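Local structure of beta-phosphoglucomutase (Bacteroides vulgatus, 3DV9) at residues A[25-30]-A[185-190]; A[127-132]-A[153-158]. The protein probably interconverts beta-glucose 1-phosphate and glucose 6-phosphate, as a magnesium-binding phosphoglucomutase of the haloacid dehalogenase (HAD) superfamily. All coordinates share one frame; numbering follows the deposited sequence.

Interaction 1. Residues A[25-30]-A[185-190]; sequences AVLFDM and ALVIEN. With MG (magnesium ion), chain B; PO4 (phosphate ion), chain C.
D29 and N190 meet at the magnesium site of a HAD-type Rossmann-like core, at the C-terminal side of the neighbouring parallel strands 25-29 and 185-189. D29 opens a sequence consistent with the family's DxDx(T/V) motif. A ladder of backbone bonds leads up to the site: L27 N gives to L186 O at 2.8 Å, L27 O receives I188 N at 2.9 Å, and D29 N reaches I188 O at 3.0 Å. On one face of the sheet, I188 CG1 lies over the F28 ring, 4.2 Å from its centroid and offset toward the rim, a CH-pi contact. The same carbon touches V26 CG1 at 3.6 Å. At the metal, D29 has CG anti to its backbone N (chi1 179°), and its OD2 binds magnesium at 2.1 Å. N190 brings OD1 to the metal at 2.3 Å, the carboxylate and amide planes turned only 19° apart. The backbone O of D31 and the carboxylate of E65 complete the protein ligands, and a water on the metal donates to E189 OE1. The carboxylates of D29 and E189 are close, and K165 forms salt bridges to both. Magnesium and this lysine would therefore be expected to offset the repulsion within a buried cluster of acidic groups.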
# COMPACT_ATOMS: atom_id res chain seq x y z
N ALA A 25 -0.26 14.92 -6.23
CA ALA A 25 0.21 14.05 -5.15
C ALA A 25 0.31 12.60 -5.61
O ALA A 25 -0.47 12.14 -6.45
CB ALA A 25 -0.80 14.14 -3.93
N VAL A 26 1.24 11.87 -5.00
CA VAL A 26 1.39 10.43 -5.28
C VAL A 26 1.48 9.73 -3.93
O VAL A 26 2.39 9.99 -3.13
CB VAL A 26 2.62 10.08 -6.19
CG1 VAL A 26 2.59 8.55 -6.59
CG2 VAL A 26 2.66 10.94 -7.47
N LEU A 27 0.48 8.88 -3.68
CA LEU A 27 0.27 8.23 -2.39
C LEU A 27 0.83 6.84 -2.47
O LEU A 27 0.28 5.98 -3.16
CB LEU A 27 -1.25 8.13 -2.07
CG LEU A 27 -1.89 9.41 -1.52
CD1 LEU A 27 -1.26 10.70 -1.95
CD2 LEU A 27 -3.44 9.38 -1.68
N PHE A 28 1.95 6.61 -1.77
CA PHE A 28 2.63 5.30 -1.82
C PHE A 28 2.30 4.41 -0.65
O PHE A 28 2.51 4.77 0.53
CB PHE A 28 4.14 5.50 -1.80
CG PHE A 28 4.69 6.03 -3.06
CD1 PHE A 28 5.23 5.13 -4.00
CD2 PHE A 28 4.70 7.39 -3.33
CE1 PHE A 28 5.77 5.60 -5.22
CE2 PHE A 28 5.23 7.88 -4.55
CZ PHE A 28 5.79 6.99 -5.48
N ASP A 29 1.87 3.20 -0.97
CA ASP A 29 1.94 2.19 0.06
C ASP A 29 3.41 1.98 0.54
O ASP A 29 4.37 2.25 -0.21
CB ASP A 29 1.37 0.89 -0.49
CG ASP A 29 1.43 -0.20 0.49
OD1 ASP A 29 0.95 0.02 1.63
OD2 ASP A 29 1.98 -1.26 0.14
N MSE A 30 3.62 1.53 1.79
CA MSE A 30 5.00 1.27 2.23
C MSE A 30 5.55 -0.15 1.98
O MSE A 30 6.49 -0.36 1.22
CB MSE A 30 5.19 1.64 3.71
CG MSE A 30 6.68 1.58 4.09
SE MSE A 30 6.95 2.10 5.92
CE MSE A 30 6.12 0.53 6.77
N ALA A 185 -4.57 12.91 -7.31
CA ALA A 185 -3.65 11.93 -6.74
C ALA A 185 -3.60 10.61 -7.52
O ALA A 185 -4.48 10.31 -8.34
CB ALA A 185 -4.01 11.68 -5.26
N LEU A 186 -2.50 9.86 -7.29
CA LEU A 186 -2.37 8.46 -7.71
C LEU A 186 -2.13 7.62 -6.45
O LEU A 186 -1.49 8.07 -5.51
CB LEU A 186 -1.13 8.29 -8.61
CG LEU A 186 -1.10 8.63 -10.10
CD1 LEU A 186 -1.72 9.94 -10.39
CD2 LEU A 186 0.33 8.54 -10.64
N VAL A 187 -2.64 6.39 -6.43
CA VAL A 187 -2.31 5.43 -5.38
C VAL A 187 -1.36 4.40 -6.00
O VAL A 187 -1.62 3.90 -7.09
CB VAL A 187 -3.57 4.73 -4.82
CG1 VAL A 187 -3.19 3.48 -3.98
CG2 VAL A 187 -4.42 5.73 -4.00
N ILE A 188 -0.26 4.15 -5.32
CA ILE A 188 0.71 3.10 -5.77
C ILE A 188 0.66 1.96 -4.75
O ILE A 188 1.12 2.11 -3.61
CB ILE A 188 2.14 3.67 -5.88
CG1 ILE A 188 2.17 5.01 -6.63
CG2 ILE A 188 3.07 2.61 -6.53
CD1 ILE A 188 1.58 4.90 -8.06
N GLU A 189 0.11 0.83 -5.19
CA GLU A 189 -0.20 -0.30 -4.31
C GLU A 189 0.36 -1.62 -4.85
O GLU A 189 0.49 -1.78 -6.08
CB GLU A 189 -1.71 -0.40 -4.11
CG GLU A 189 -2.11 0.34 -2.84
CD GLU A 189 -1.77 -0.47 -1.53
OE1 GLU A 189 -1.12 -1.56 -1.60
OE2 GLU A 189 -2.15 -0.01 -0.42
N ASN A 190 0.61 -2.59 -3.95
CA ASN A 190 1.13 -3.90 -4.42
C ASN A 190 0.28 -5.08 -3.96
O ASN A 190 0.61 -6.21 -4.31
CB ASN A 190 2.57 -4.12 -3.92
CG ASN A 190 2.61 -4.29 -2.41
OD1 ASN A 190 2.01 -3.51 -1.68
ND2 ASN A 190 3.22 -5.36 -1.94
MG MG B . 1.88 -3.36 0.60
P PO4 C . 1.30 -2.04 3.77
O1 PO4 C . 2.21 -0.83 3.78
O2 PO4 C . 1.59 -2.93 2.59
O3 PO4 C . -0.17 -1.61 3.73
O4 PO4 C . 1.45 -2.86 5.04
O HOH W 1 1.06 -3.09 2.52
O HOH W 2 -0.50 -3.10 0.39

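Interaction 2. Residues A[127-132]-A[153-158]; sequences PMVVTG and NLMVTA. With PO4 (phosphate ion), chain C.
V129 O takes V156 N in a hydrogen bond of 2.8 Å, and beside it M155 CA makes a weaker CA-H...O contact, 3.4 Å from V129 O. One step on, T131 N gives to V156 O, also at 2.8 Å, completing a short parallel pairing. Before it the pairing fails: V129 N is buried with no partner in the model. L154 O instead takes a water that also reaches P127 O. Selenomethionine M128, its chain bent at chi3 (62°), brings CE to L154 on a different side of L154 O from the water, 3.5 Å from that oxygen and 4.0 Å from L154 CB.

T131 faces two ways. Its OG1, anti to the backbone N (chi1 -179°), accepts from S133 N and lies 3.0 Å from O1 of a phosphate ion, probably from the crystallisation liquor and doubtful in its exact position; the placement of the hydroxyl is consistent with the Ser/Thr of HAD motif II. Its CG2 rests 3.6 Å from V156 O and 4.0 Å from T157 CG2. The T157 hydroxyl turns to D160, with which OG1 forms a hydrogen bond. An alanine in place of T131 would probably leave S133 N without its acceptor and open a gap beside T157 CG2.

Segment 153-158 supplies the outermost strand of the sheet at this end, with strand 25-29 flanking 126-130 on its other side. Helix 169-178 packs on V130 and V156, whereas M155, on the opposite face, meets helix 139-145.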
# COMPACT_ATOMS: atom_id res chain seq x y z
N PRO A 127 4.87 13.61 -2.45
CA PRO A 127 4.79 12.19 -2.16
C PRO A 127 4.20 12.02 -0.75
O PRO A 127 4.46 12.84 0.14
CB PRO A 127 6.26 11.74 -2.21
CG PRO A 127 7.06 12.90 -2.75
CD PRO A 127 6.26 14.10 -2.35
N MSE A 128 3.39 10.98 -0.56
CA MSE A 128 2.86 10.65 0.78
C MSE A 128 3.03 9.16 0.98
O MSE A 128 3.07 8.40 0.01
CB MSE A 128 1.37 11.04 0.91
CG MSE A 128 1.07 12.51 0.55
SE MSE A 128 -0.80 12.97 0.95
CE MSE A 128 -0.74 12.68 2.88
N VAL A 129 3.14 8.76 2.24
CA VAL A 129 3.16 7.33 2.60
C VAL A 129 1.86 6.98 3.28
O VAL A 129 1.40 7.72 4.15
CB VAL A 129 4.32 6.97 3.54
CG1 VAL A 129 4.30 5.46 3.84
CG2 VAL A 129 5.60 7.36 2.94
N VAL A 130 1.26 5.84 2.88
CA VAL A 130 -0.00 5.34 3.46
C VAL A 130 0.13 3.86 3.82
O VAL A 130 0.18 2.99 2.94
CB VAL A 130 -1.17 5.50 2.49
CG1 VAL A 130 -2.48 4.97 3.16
CG2 VAL A 130 -1.29 6.94 2.00
N THR A 131 0.18 3.56 5.12
CA THR A 131 0.55 2.19 5.53
C THR A 131 -0.34 1.69 6.63
O THR A 131 -0.78 2.47 7.47
CB THR A 131 2.06 2.09 5.90
OG1 THR A 131 2.37 0.75 6.27
CG2 THR A 131 2.39 3.04 7.06
N GLY A 132 -0.67 0.40 6.53
CA GLY A 132 -1.40 -0.32 7.55
C GLY A 132 -0.42 -0.79 8.59
O GLY A 132 -0.80 -1.45 9.56
N ASN A 153 3.51 15.41 8.57
CA ASN A 153 2.14 15.85 8.43
C ASN A 153 1.50 15.21 7.20
O ASN A 153 0.28 15.27 7.03
CB ASN A 153 2.06 17.39 8.43
CG ASN A 153 2.92 18.02 7.37
OD1 ASN A 153 4.16 17.85 7.36
ND2 ASN A 153 2.27 18.79 6.46
N LEU A 154 2.32 14.53 6.38
CA LEU A 154 1.88 13.97 5.10
C LEU A 154 2.09 12.45 5.01
O LEU A 154 2.53 11.90 3.99
CB LEU A 154 2.55 14.70 3.93
CG LEU A 154 2.34 16.22 3.91
CD1 LEU A 154 3.14 16.82 2.78
CD2 LEU A 154 0.85 16.56 3.78
N MSE A 155 1.72 11.80 6.11
CA MSE A 155 1.83 10.36 6.23
C MSE A 155 0.61 9.81 6.94
O MSE A 155 0.01 10.47 7.78
CB MSE A 155 3.06 9.97 7.03
CG MSE A 155 4.33 9.91 6.21
SE MSE A 155 5.80 9.73 7.42
CE MSE A 155 5.13 8.26 8.53
N VAL A 156 0.24 8.58 6.59
CA VAL A 156 -0.90 7.94 7.20
C VAL A 156 -0.42 6.55 7.61
O VAL A 156 0.08 5.78 6.79
CB VAL A 156 -2.13 7.86 6.24
CG1 VAL A 156 -3.27 7.05 6.86
CG2 VAL A 156 -2.64 9.26 5.84
N THR A 157 -0.55 6.27 8.91
CA THR A 157 -0.12 4.99 9.46
C THR A 157 -1.24 4.35 10.26
O THR A 157 -2.30 4.97 10.50
CB THR A 157 1.14 5.16 10.36
OG1 THR A 157 0.75 5.78 11.60
CG2 THR A 157 2.22 6.00 9.69
N ALA A 158 -0.99 3.13 10.73
CA ALA A 158 -1.96 2.38 11.50
C ALA A 158 -2.57 3.23 12.62
O ALA A 158 -3.76 3.08 12.91
CB ALA A 158 -1.34 1.09 12.05
P PO4 C . 1.30 -2.04 3.77
O1 PO4 C . 2.21 -0.83 3.78
O2 PO4 C . 1.59 -2.93 2.59
O3 PO4 C . -0.17 -1.61 3.73
O4 PO4 C . 1.45 -2.86 5.04
O HOH W 3 4.92 12.60 3.11

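In the fold
The two interactions lie in one parallel sheet, their centres about 10 Å apart, and cover four consecutive strands in the order 155-156, 126-130, 25-29, 185-189. The central pair joins them directly: F28 N lies 2.8 Å from M128 O and F28 O lies 2.9 Å from V130 N, both probable hydrogen bonds. Along the chain, interaction 2 is nested within the long loop closed by interaction 1. Helix 169-178 packs against both contacts, and K165 reaches D29, E189 and V130 O. Thus segments distant in sequence converge at one place, where the magnesium ligands of interaction 1 and its DxDx(T/V)-like sequence are consistent with a HAD active site, with T131 of interaction 2 close by.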